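Local coordinates for protein probable M18 family aminopeptidase 1 (Thermotoga maritima, PDB 2GLF) that probably acts as a zinc-dependent aminopeptidase of the M18 family, removing residues from the N-terminus of peptides, and assembles from twelve copies of its chain, at residues L98-N103 with I225-A230; I111-T116 with N183-A188; L132-V137 with P157-P162. One frame throughout, in Å; residues are numbered along the deposited sequence.

All three contacts are buried. Contacts 1 and 2 pair strands of the six-stranded antiparallel sheet in the domain inserted into the catalytic part, and contact 3 ties a loop to that sheet. Contact 1 joins two inner strands, 97-108 and 223-229. It lies nearest to the metal centre of the three, and carries acids on one side and an aromatic core on the other. Contact 2 attaches strand 185-189, outermost within this chain, to 111-119. It lies farther out and is mostly apolar. Contact 3 rests on a single bridge to strand 132-139 and one ring. Strands 97-108 and 111-119 link contacts 1 and 2, and 223-229 and 132-139 link 1 and 3. Contacts 2 and 3 both meet the third subunit.

Contact 1 (L98-N103 with I225-A230); sequences LDFKPN and IEVVPA
Leu98 pairs with Val227 and Asp99 with Glu226, on two neighbouring antiparallel strands of the six-stranded sheet. Leu98 and Val227 form a hydrogen-bonded pair. Val227 N gives a straight bond to Leu98 O at 2.6 Å, while the return bond is weak. A further bond, Phe100 N to Ile225 O at 3.1 Å, ends the pairing. A water links Phe100 O and Ile225 N.

The Phe100 ring carries the apolar side. Ile225 CG2 sits over the ring centre, 3.5 Å above the plane, in a CH-pi contact. Val227 CG1 is anti to the backbone N (chi1 177°), which leaves CG2 beside that N and at the ring edge, 3.5 Å from Phe100 CE1. Leu98 CB packs on Val227 CB at 3.6 Å.

Asp99 and Glu226 lie side by side on the other face, with OD1 of Asp99 4.0 Å from OE2 of Glu226. Arg97 forms salt bridges with both, which probably offsets their repulsion. Asp99 OD2 also pairs with Lys362 of the second subunit.

Strand 132-139 flanks the pair beyond Glu226, through His135. Strand 111-119 flanks it beyond Asp99, through His117, and Phe114 of that strand stacks on Phe100.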
loop_
_atom_site.group_PDB
_atom_site.type_symbol
_atom_site.label_atom_id
_atom_site.label_comp_id
_atom_site.label_asym_id
_atom_site.label_seq_id
_atom_site.Cartn_x
_atom_site.Cartn_y
_atom_site.Cartn_z
ATOM N N LEU A 98 -3.099 -26.546 27.647
ATOM C CA LEU A 98 -3.802 -27.019 26.464
ATOM C C LEU A 98 -4.781 -28.073 26.979
ATOM O O LEU A 98 -4.413 -28.902 27.810
ATOM C CB LEU A 98 -2.842 -27.667 25.463
ATOM C CG LEU A 98 -1.712 -26.845 24.838
ATOM C CD1 LEU A 98 -0.884 -27.752 23.929
ATOM C CD2 LEU A 98 -2.277 -25.671 24.053
ATOM N N ASP A 99 -6.026 -28.028 26.509
ATOM C CA ASP A 99 -7.034 -28.999 26.926
ATOM C C ASP A 99 -7.420 -29.899 25.764
ATOM O O ASP A 99 -7.621 -29.421 24.655
ATOM C CB ASP A 99 -8.317 -28.311 27.410
ATOM C CG ASP A 99 -8.140 -27.541 28.708
ATOM O OD1 ASP A 99 -7.216 -27.858 29.492
ATOM O OD2 ASP A 99 -8.959 -26.622 28.951
ATOM N N PHE A 100 -7.519 -31.199 26.017
ATOM C CA PHE A 100 -7.952 -32.140 24.992
ATOM C C PHE A 100 -9.390 -31.718 24.654
ATOM O O PHE A 100 -10.162 -31.388 25.554
ATOM C CB PHE A 100 -8.010 -33.563 25.568
ATOM C CG PHE A 100 -6.737 -34.360 25.424
ATOM C CD1 PHE A 100 -5.499 -33.740 25.319
ATOM C CD2 PHE A 100 -6.787 -35.753 25.443
ATOM C CE1 PHE A 100 -4.333 -34.495 25.237
ATOM C CE2 PHE A 100 -5.632 -36.509 25.364
ATOM C CZ PHE A 100 -4.401 -35.880 25.261
ATOM N N LYS A 101 -9.758 -31.716 23.377
ATOM C CA LYS A 101 -11.132 -31.372 23.015
ATOM C C LYS A 101 -12.014 -32.544 23.430
ATOM O O LYS A 101 -11.508 -33.601 23.793
ATOM C CB LYS A 101 -11.266 -31.156 21.509
ATOM C CG LYS A 101 -10.807 -29.798 21.023
ATOM C CD LYS A 101 -11.213 -29.586 19.577
ATOM C CE LYS A 101 -10.832 -28.200 19.093
ATOM N NZ LYS A 101 -11.091 -28.062 17.633
ATOM N N PRO A 102 -13.345 -32.375 23.390
ATOM C CA PRO A 102 -14.222 -33.486 23.782
ATOM C C PRO A 102 -13.939 -34.769 22.982
ATOM O O PRO A 102 -13.891 -35.862 23.549
ATOM C CB PRO A 102 -15.616 -32.916 23.541
ATOM C CG PRO A 102 -15.426 -31.463 23.880
ATOM C CD PRO A 102 -14.126 -31.145 23.170
ATOM N N ASN A 103 -13.765 -34.646 21.667
ATOM C CA ASN A 103 -13.430 -35.803 20.836
ATOM C C ASN A 103 -12.041 -35.486 20.302
ATOM O O ASN A 103 -11.893 -35.081 19.151
ATOM C CB ASN A 103 -14.398 -35.962 19.665
ATOM C CG ASN A 103 -15.830 -36.136 20.111
ATOM O OD1 ASN A 103 -16.124 -36.935 20.996
ATOM N ND2 ASN A 103 -16.734 -35.393 19.489
ATOM N N ILE A 225 -8.746 -33.478 30.130
ATOM C CA ILE A 225 -7.317 -33.729 30.015
ATOM C C ILE A 225 -6.595 -32.410 29.782
ATOM O O ILE A 225 -7.064 -31.557 29.036
ATOM C CB ILE A 225 -6.989 -34.671 28.834
ATOM C CG1 ILE A 225 -7.819 -35.951 28.931
ATOM C CG2 ILE A 225 -5.507 -35.011 28.846
ATOM C CD1 ILE A 225 -7.523 -36.761 30.167
ATOM N N GLU A 226 -5.448 -32.249 30.424
ATOM C CA GLU A 226 -4.667 -31.038 30.275
ATOM C C GLU A 226 -3.242 -31.379 29.824
ATOM O O GLU A 226 -2.585 -32.250 30.398
ATOM C CB GLU A 226 -4.649 -30.260 31.600
ATOM C CG GLU A 226 -6.043 -30.010 32.188
ATOM C CD GLU A 226 -6.078 -28.883 33.229
ATOM O OE1 GLU A 226 -5.032 -28.599 33.852
ATOM O OE2 GLU A 226 -7.163 -28.289 33.431
ATOM N N VAL A 227 -2.781 -30.705 28.775
ATOM C CA VAL A 227 -1.440 -30.929 28.246
ATOM C C VAL A 227 -0.525 -29.911 28.904
ATOM O O VAL A 227 -0.811 -28.726 28.899
ATOM C CB VAL A 227 -1.414 -30.767 26.703
ATOM C CG1 VAL A 227 0.006 -30.927 26.183
ATOM C CG2 VAL A 227 -2.336 -31.796 26.059
ATOM N N VAL A 228 0.574 -30.388 29.469
ATOM C CA VAL A 228 1.513 -29.527 30.180
ATOM C C VAL A 228 2.968 -29.886 29.873
ATOM O O VAL A 228 3.272 -31.036 29.573
ATOM C CB VAL A 228 1.248 -29.644 31.700
ATOM C CG1 VAL A 228 2.555 -29.860 32.461
ATOM C CG2 VAL A 228 0.506 -28.402 32.185
ATOM N N PRO A 229 3.886 -28.908 29.950
ATOM C CA PRO A 229 5.304 -29.173 29.668
ATOM C C PRO A 229 5.960 -30.192 30.606
ATOM O O PRO A 229 5.721 -30.194 31.812
ATOM C CB PRO A 229 5.943 -27.788 29.754
ATOM C CG PRO A 229 5.085 -27.084 30.730
ATOM C CD PRO A 229 3.686 -27.500 30.322
ATOM N N ALA A 230 6.787 -31.061 30.030
ATOM C CA ALA A 230 7.467 -32.101 30.783
ATOM C C ALA A 230 8.715 -31.575 31.492
ATOM O O ALA A 230 9.535 -32.355 31.978
ATOM C CB ALA A 230 7.830 -33.245 29.855
HETATM O O HOH W 1 -10.776 -32.865 27.765
#

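Contact 2 (I111-T116 with N183-A188); sequences IALFKT and NLMLIA
Met185, a selenomethionine, lies against Leu113, Phe114 and Lys115 where strand 185-189, the outermost within this chain, joins strand 111-119 of the antiparallel sheet. Its CB rests 3.3 Å from Phe114 O. The chain runs on to SE, which lies alongside the Lys115 chain, 4.1 Å from Lys115 CE. The bend at chi3 (-78°) then turns CE to the Leu113 side, where it meets Leu113 CD1 at 3.4 Å. The charged end of Lys115 has its partner elsewhere, in a salt bridge to Glu182.

The backbones pair at Phe114 and Leu186, with Phe114 N bonding Leu186 O at 2.9 Å. The return bond is weak. Ala188 N reaches Ala112 O at 2.7 Å.

Side chains alternate between two faces. Leu113, Lys115, Met185 and Ile187 share one. There Met185 packs on Pro334 of the third subunit and Ile187 on Leu422 of that subunit. Phe114 and Leu186 share the other, beside Phe100 and Phe159. Ala188 CB covers one face of the Phe114 ring, offset toward the rim and 3.5 Å from Phe114 CE1. Helix 200-213 covers Ala112 and Ala188 through Val205.

At the other end Leu184 is the centre of an inverse gamma turn that leads into the strand. Thr116 CG2 touches Leu186 CD2 at 3.7 Å. Thr116 OG1 stands between its own backbone N and carbonyl carbon (chi1 72°). From there it donates to Leu184 O at 2.6 Å, in the carbonyl plane; a weak bond from Thr116 N reaches the same oxygen.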
loop_
_atom_site.group_PDB
_atom_site.type_symbol
_atom_site.label_atom_id
_atom_site.label_comp_id
_atom_site.label_asym_id
_atom_site.label_seq_id
_atom_site.Cartn_x
_atom_site.Cartn_y
_atom_site.Cartn_z
ATOM N N ILE A 111 -1.481 -41.017 11.111
ATOM C CA ILE A 111 -0.965 -40.617 12.415
ATOM C C ILE A 111 -2.093 -40.299 13.397
ATOM O O ILE A 111 -2.928 -39.436 13.137
ATOM C CB ILE A 111 -0.062 -39.378 12.286
ATOM C CG1 ILE A 111 1.174 -39.734 11.468
ATOM C CG2 ILE A 111 0.327 -38.863 13.655
ATOM C CD1 ILE A 111 2.113 -38.565 11.233
ATOM N N ALA A 112 -2.117 -41.009 14.520
ATOM C CA ALA A 112 -3.132 -40.776 15.540
ATOM C C ALA A 112 -2.821 -39.423 16.176
ATOM O O ALA A 112 -1.668 -39.131 16.492
ATOM C CB ALA A 112 -3.089 -41.881 16.586
ATOM N N LEU A 113 -3.847 -38.599 16.370
ATOM C CA LEU A 113 -3.641 -37.268 16.935
ATOM C C LEU A 113 -4.629 -36.864 18.022
ATOM O O LEU A 113 -5.778 -37.310 18.034
ATOM C CB LEU A 113 -3.729 -36.229 15.822
ATOM C CG LEU A 113 -2.692 -36.241 14.711
ATOM C CD1 LEU A 113 -3.198 -35.403 13.554
ATOM C CD2 LEU A 113 -1.378 -35.713 15.245
ATOM N N PHE A 114 -4.177 -36.006 18.928
ATOM C CA PHE A 114 -5.044 -35.492 19.984
ATOM C C PHE A 114 -5.217 -34.009 19.715
ATOM O O PHE A 114 -4.262 -33.236 19.835
ATOM C CB PHE A 114 -4.423 -35.657 21.376
ATOM C CG PHE A 114 -4.441 -37.058 21.890
ATOM C CD1 PHE A 114 -3.259 -37.686 22.256
ATOM C CD2 PHE A 114 -5.639 -37.743 22.026
ATOM C CE1 PHE A 114 -3.267 -38.980 22.752
ATOM C CE2 PHE A 114 -5.662 -39.038 22.523
ATOM C CZ PHE A 114 -4.470 -39.660 22.888
ATOM N N LYS A 115 -6.423 -33.610 19.337
ATOM C CA LYS A 115 -6.677 -32.201 19.096
ATOM C C LYS A 115 -6.858 -31.519 20.450
ATOM O O LYS A 115 -7.472 -32.069 21.360
ATOM C CB LYS A 115 -7.945 -32.002 18.259
ATOM C CG LYS A 115 -7.983 -32.758 16.950
ATOM C CD LYS A 115 -9.102 -32.238 16.060
ATOM C CE LYS A 115 -8.658 -31.024 15.235
ATOM N NZ LYS A 115 -8.155 -29.865 16.035
ATOM N N THR A 116 -6.313 -30.326 20.596
ATOM C CA THR A 116 -6.478 -29.622 21.846
ATOM C C THR A 116 -7.113 -28.282 21.558
ATOM O O THR A 116 -7.376 -27.935 20.410
ATOM C CB THR A 116 -5.145 -29.365 22.539
ATOM O OG1 THR A 116 -4.422 -28.363 21.817
ATOM C CG2 THR A 116 -4.326 -30.634 22.595
ATOM N N ASN A 183 -3.967 -26.343 15.116
ATOM C CA ASN A 183 -2.858 -27.236 14.810
ATOM C C ASN A 183 -2.080 -27.711 16.028
ATOM O O ASN A 183 -1.101 -28.431 15.885
ATOM C CB ASN A 183 -1.877 -26.577 13.831
ATOM C CG ASN A 183 -2.478 -26.350 12.460
ATOM O OD1 ASN A 183 -3.326 -27.114 12.009
ATOM N ND2 ASN A 183 -2.023 -25.303 11.781
ATOM N N LEU A 184 -2.490 -27.303 17.222
ATOM C CA LEU A 184 -1.786 -27.742 18.424
ATOM C C LEU A 184 -2.320 -29.126 18.786
ATOM O O LEU A 184 -3.147 -29.276 19.682
ATOM C CB LEU A 184 -2.021 -26.748 19.568
ATOM C CG LEU A 184 -1.513 -25.339 19.232
ATOM C CD1 LEU A 184 -1.939 -24.332 20.288
ATOM C CD2 LEU A 184 0.002 -25.384 19.109
HETATM N N MSE A 185 -1.844 -30.136 18.064
HETATM C CA MSE A 185 -2.273 -31.508 18.286
HETATM C C MSE A 185 -1.077 -32.391 18.613
HETATM O O MSE A 185 -0.084 -32.382 17.887
HETATM C CB MSE A 185 -2.956 -32.034 17.029
HETATM C CG MSE A 185 -3.591 -30.937 16.197
HETATM SE SE MSE A 185 -4.659 -31.588 14.723
HETATM C CE MSE A 185 -3.243 -32.018 13.479
ATOM N N LEU A 186 -1.154 -33.150 19.700
ATOM C CA LEU A 186 -0.040 -34.030 20.031
ATOM C C LEU A 186 -0.204 -35.339 19.277
ATOM O O LEU A 186 -1.322 -35.756 18.956
ATOM C CB LEU A 186 0.047 -34.315 21.542
ATOM C CG LEU A 186 -0.994 -33.767 22.515
ATOM C CD1 LEU A 186 -0.680 -34.274 23.907
ATOM C CD2 LEU A 186 -1.001 -32.251 22.484
ATOM N N ILE A 187 0.923 -35.977 18.984
ATOM C CA ILE A 187 0.914 -37.246 18.277
ATOM C C ILE A 187 0.497 -38.362 19.238
ATOM O O ILE A 187 1.143 -38.593 20.258
ATOM C CB ILE A 187 2.304 -37.546 17.689
ATOM C CG1 ILE A 187 2.704 -36.417 16.732
ATOM C CG2 ILE A 187 2.287 -38.877 16.963
ATOM C CD1 ILE A 187 4.040 -36.611 16.059
ATOM N N ALA A 188 -0.600 -39.039 18.922
ATOM C CA ALA A 188 -1.083 -40.119 19.767
ATOM C C ALA A 188 -0.360 -41.420 19.448
ATOM O O ALA A 188 -0.113 -42.235 20.333
ATOM C CB ALA A 188 -2.578 -40.294 19.578
#

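Contact 3 (L132-V137 with P157-P162); sequences LEIHGV and PVFTIP
Leu132 and Phe159 form a single antiparallel bridge, which ties the loop 157-162 to strand 132-139 of the six-stranded sheet. Two backbone hydrogen bonds make it. Leu132 N donates to Phe159 O at 2.8 Å. Phe159 N donates to Leu132 O at 2.9 Å. On the far side of the loop, Thr160 bonds through its backbone to Ile187, so the loop spans two strands that are not neighbours in the sheet.

The aromatic contact is a CH-pi one. The Ile134 side chain is extended at chi2 (177°), which carries CD1 over one face of the Phe159 ring, 3.4 Å above the plane and offset toward the rim. Ile134 CG1 follows at 3.7 Å from Phe159 CE1. The same ring touches Ile150 and Leu186, and Leu132 O comes near its edge. An alanine in place of Phe159 would probably leave Ile134 CD1 without its flat partner and open a gap between the loop and the strand.

The remaining contacts are van der Waals. Val158 CB faces Leu132 O at 3.3 Å. Leu132 CD2 reaches across to Ile161 CG1 at 4.3 Å, an apolar pair, and rests against Thr160 CA at 3.3 Å.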
loop_
_atom_site.group_PDB
_atom_site.type_symbol
_atom_site.label_atom_id
_atom_site.label_comp_id
_atom_site.label_asym_id
_atom_site.label_seq_id
_atom_site.Cartn_x
_atom_site.Cartn_y
_atom_site.Cartn_z
ATOM N N LEU A 132 5.746 -32.895 26.151
ATOM C CA LEU A 132 4.544 -32.622 26.930
ATOM C C LEU A 132 4.116 -33.802 27.792
ATOM O O LEU A 132 4.470 -34.943 27.523
ATOM C CB LEU A 132 3.357 -32.265 26.016
ATOM C CG LEU A 132 3.259 -31.051 25.084
ATOM C CD1 LEU A 132 3.955 -29.839 25.687
ATOM C CD2 LEU A 132 3.853 -31.414 23.755
ATOM N N GLU A 133 3.329 -33.496 28.822
ATOM C CA GLU A 133 2.767 -34.484 29.742
ATOM C C GLU A 133 1.238 -34.376 29.696
ATOM O O GLU A 133 0.691 -33.277 29.600
ATOM C CB GLU A 133 3.213 -34.206 31.175
ATOM C CG GLU A 133 4.675 -34.421 31.460
ATOM C CD GLU A 133 5.014 -34.134 32.914
ATOM O OE1 GLU A 133 4.330 -34.684 33.802
ATOM O OE2 GLU A 133 5.965 -33.364 33.171
ATOM N N ILE A 134 0.551 -35.509 29.756
ATOM C CA ILE A 134 -0.912 -35.505 29.769
ATOM C C ILE A 134 -1.356 -35.651 31.226
ATOM O O ILE A 134 -0.785 -36.437 31.969
ATOM C CB ILE A 134 -1.493 -36.680 28.962
ATOM C CG1 ILE A 134 -1.435 -36.377 27.475
ATOM C CG2 ILE A 134 -2.924 -36.927 29.352
ATOM C CD1 ILE A 134 -1.923 -37.537 26.631
ATOM N N HIS A 135 -2.369 -34.894 31.631
ATOM C CA HIS A 135 -2.873 -34.959 33.004
ATOM C C HIS A 135 -4.366 -34.666 33.070
ATOM O O HIS A 135 -4.856 -33.750 32.412
ATOM C CB HIS A 135 -2.138 -33.953 33.889
ATOM C CG HIS A 135 -0.757 -34.377 34.275
ATOM N ND1 HIS A 135 -0.511 -35.490 35.048
ATOM C CD2 HIS A 135 0.452 -33.824 34.019
ATOM C CE1 HIS A 135 0.789 -35.606 35.252
ATOM N NE2 HIS A 135 1.396 -34.607 34.638
ATOM N N GLY A 136 -5.096 -35.437 33.866
ATOM C CA GLY A 136 -6.518 -35.185 33.968
ATOM C C GLY A 136 -7.340 -36.327 34.526
ATOM O O GLY A 136 -6.868 -37.103 35.356
ATOM N N VAL A 137 -8.581 -36.425 34.061
ATOM C CA VAL A 137 -9.487 -37.460 34.524
ATOM C C VAL A 137 -10.599 -37.743 33.502
ATOM O O VAL A 137 -10.991 -36.861 32.740
ATOM C CB VAL A 137 -10.100 -37.048 35.881
ATOM C CG1 VAL A 137 -10.767 -35.692 35.761
ATOM C CG2 VAL A 137 -11.096 -38.092 36.336
ATOM N N PRO A 157 6.110 -42.601 28.358
ATOM C CA PRO A 157 6.491 -41.635 27.325
ATOM C C PRO A 157 5.994 -40.212 27.554
ATOM O O PRO A 157 5.376 -39.907 28.570
ATOM C CB PRO A 157 5.882 -42.244 26.068
ATOM C CG PRO A 157 4.585 -42.773 26.588
ATOM C CD PRO A 157 5.010 -43.461 27.878
ATOM N N VAL A 158 6.291 -39.345 26.595
ATOM C CA VAL A 158 5.845 -37.964 26.639
ATOM C C VAL A 158 5.193 -37.708 25.286
ATOM O O VAL A 158 5.158 -38.597 24.433
ATOM C CB VAL A 158 7.022 -36.975 26.831
ATOM C CG1 VAL A 158 7.749 -37.278 28.126
ATOM C CG2 VAL A 158 7.961 -37.043 25.645
ATOM N N PHE A 159 4.671 -36.507 25.078
ATOM C CA PHE A 159 4.054 -36.201 23.799
ATOM C C PHE A 159 4.664 -34.951 23.181
ATOM O O PHE A 159 5.523 -34.312 23.785
ATOM C CB PHE A 159 2.548 -36.043 23.978
ATOM C CG PHE A 159 1.912 -37.225 24.626
ATOM C CD1 PHE A 159 1.987 -37.399 26.004
ATOM C CD2 PHE A 159 1.299 -38.208 23.857
ATOM C CE1 PHE A 159 1.465 -38.532 26.604
ATOM C CE2 PHE A 159 0.773 -39.355 24.452
ATOM C CZ PHE A 159 0.857 -39.515 25.825
ATOM N N THR A 160 4.237 -34.613 21.969
ATOM C CA THR A 160 4.763 -33.434 21.301
ATOM C C THR A 160 3.854 -32.946 20.200
ATOM O O THR A 160 2.962 -33.658 19.731
ATOM C CB THR A 160 6.109 -33.697 20.608
ATOM O OG1 THR A 160 6.800 -34.752 21.278
ATOM C CG2 THR A 160 6.965 -32.445 20.629
ATOM N N ILE A 161 4.111 -31.707 19.800
ATOM C CA ILE A 161 3.420 -31.070 18.705
ATOM C C ILE A 161 4.645 -30.615 17.926
ATOM O O ILE A 161 5.174 -29.536 18.167
ATOM C CB ILE A 161 2.594 -29.857 19.170
ATOM C CG1 ILE A 161 1.613 -30.284 20.266
ATOM C CG2 ILE A 161 1.832 -29.268 17.993
ATOM C CD1 ILE A 161 0.853 -29.135 20.896
ATOM N N PRO A 162 5.141 -31.467 17.012
ATOM C CA PRO A 162 6.321 -31.176 16.185
ATOM C C PRO A 162 6.141 -29.987 15.246
ATOM O O PRO A 162 5.248 -29.988 14.405
ATOM C CB PRO A 162 6.535 -32.481 15.422
ATOM C CG PRO A 162 5.119 -33.005 15.270
ATOM C CD PRO A 162 4.536 -32.759 16.636
#